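Local structure of carboxylic ester hydrolase (Aspergillus niger, 7K4O) at residues A251-A254 against V259-V262. The protein probably hydrolyses the ester bonds of tannins, as a secreted fungal serine esterase of the tannase family. Numbering follows the deposited sequence.
Sequences ACDA and VDWV. With CA (calcium ion), chain K.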
loop_
_atom_site.group_PDB
_atom_site.type_symbol
_atom_site.label_atom_id
_atom_site.label_comp_id
_atom_site.label_asym_id
_atom_site.label_seq_id
_atom_site.Cartn_x
_atom_site.Cartn_y
_atom_site.Cartn_z
ATOM N N ALA A 251 -13.091 -23.021 -8.059
ATOM C CA ALA A 251 -12.173 -24.160 -8.261
ATOM C C ALA A 251 -11.092 -24.183 -7.178
ATOM O O ALA A 251 -10.546 -25.250 -6.938
ATOM C CB ALA A 251 -11.567 -24.118 -9.647
ATOM N N CYS A 252 -10.737 -23.049 -6.562
ATOM C CA CYS A 252 -9.510 -22.972 -5.717
ATOM C C CYS A 252 -9.888 -22.767 -4.247
ATOM O O CYS A 252 -8.994 -22.951 -3.406
ATOM C CB CYS A 252 -8.607 -21.847 -6.217
ATOM S SG CYS A 252 -7.928 -22.182 -7.869
ATOM N N ASP A 253 -11.162 -22.493 -3.947
ATOM C CA ASP A 253 -11.654 -22.309 -2.554
ATOM C C ASP A 253 -11.136 -23.408 -1.626
ATOM O O ASP A 253 -10.554 -23.077 -0.547
ATOM C CB ASP A 253 -13.157 -22.220 -2.538
ATOM C CG ASP A 253 -13.749 -22.095 -1.150
ATOM O OD1 ASP A 253 -13.015 -21.697 -0.197
ATOM O OD2 ASP A 253 -14.969 -22.362 -1.035
ATOM N N ALA A 254 -11.331 -24.676 -2.021
ATOM C CA ALA A 254 -11.110 -25.852 -1.149
ATOM C C ALA A 254 -9.629 -26.204 -1.070
ATOM O O ALA A 254 -9.247 -27.037 -0.263
ATOM C CB ALA A 254 -11.930 -27.023 -1.648
ATOM N N VAL A 259 -13.811 -24.803 3.049
ATOM C CA VAL A 259 -14.818 -24.379 2.052
ATOM C C VAL A 259 -15.567 -23.193 2.638
ATOM O O VAL A 259 -16.429 -23.377 3.515
ATOM C CB VAL A 259 -15.748 -25.547 1.637
ATOM C CG1 VAL A 259 -16.886 -25.049 0.774
ATOM C CG2 VAL A 259 -14.956 -26.627 0.932
ATOM N N ASP A 260 -15.225 -21.995 2.177
ATOM C CA ASP A 260 -15.742 -20.732 2.753
ATOM C C ASP A 260 -15.860 -19.661 1.664
ATOM O O ASP A 260 -16.177 -18.526 2.003
ATOM C CB ASP A 260 -14.838 -20.272 3.903
ATOM C CG ASP A 260 -13.367 -20.074 3.507
ATOM O OD1 ASP A 260 -13.002 -20.388 2.349
ATOM O OD2 ASP A 260 -12.564 -19.652 4.406
ATOM N N TRP A 261 -15.747 -20.016 0.391
ATOM C CA TRP A 261 -15.703 -19.031 -0.717
ATOM C C TRP A 261 -14.598 -17.963 -0.411
ATOM O O TRP A 261 -14.847 -16.777 -0.555
ATOM C CB TRP A 261 -17.080 -18.424 -0.922
ATOM C CG TRP A 261 -17.222 -17.840 -2.294
ATOM C CD1 TRP A 261 -17.194 -16.518 -2.634
ATOM C CD2 TRP A 261 -17.347 -18.581 -3.525
ATOM N NE1 TRP A 261 -17.317 -16.382 -3.994
ATOM C CE2 TRP A 261 -17.419 -17.625 -4.567
ATOM C CE3 TRP A 261 -17.477 -19.944 -3.834
ATOM C CZ2 TRP A 261 -17.590 -17.994 -5.905
ATOM C CZ3 TRP A 261 -17.640 -20.302 -5.158
ATOM C CH2 TRP A 261 -17.688 -19.340 -6.173
ATOM N N VAL A 262 -13.462 -18.454 0.014
ATOM C CA VAL A 262 -12.237 -17.630 0.193
ATOM C C VAL A 262 -11.093 -18.452 -0.322
ATOM O O VAL A 262 -10.877 -19.551 0.129
ATOM C CB VAL A 262 -12.011 -17.216 1.658
ATOM C CG1 VAL A 262 -10.794 -16.280 1.741
ATOM C CG2 VAL A 262 -13.243 -16.547 2.240
HETATM CA CA CA K . -11.106 -21.619 1.291
HETATM O O HOH W 1 -10.216 -20.381 3.381
#
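V259 meets the other segment through both of its methyl branches: CG2 lies 4.0 Å from A254 CB, an apolar touch, while CG1, placed anti to the backbone N (chi1 172°), flanks the carboxylate of D253. At D260 the contact turns polar. Its backbone N-H points almost straight at D253 OD1 (N-H...O 174°, on the syn lone pair), with a second, weak bond to D253 OD2, which is bent. Its own carboxylate lies nearly coplanar with that of D253, 6° between the planes, and the 2.9 Å between D260 OD1 and D253 OD1 is explained by the calcium ion that both oxygens bind. D260 OD2 accepts a hydrogen bond from a water that is itself a calcium ligand. The backbone N of W261 donates to D253 OD2, 2.9 Å away, from above the carboxylate plane, while its indole packs on I249 and A250 of helix 238-252. V262 N reaches D253 OD1 3.3 Å away, also from above that plane, and V262 O binds the metal at 2.4 Å. Two N-H groups besides the ion thus hold D253 OD1, which should fix the rotation of the carboxylate. D253 O also binds the calcium ion, at 2.4 Å, and both carboxylate oxygens of D256 and K258 O complete eight-fold coordination. Closely spaced ligands within ten residues, 253 to 262, characterise a calcium-binding loop, its eight oxygens drawn from side chains, backbone carbonyls and a water just after helix 238-252.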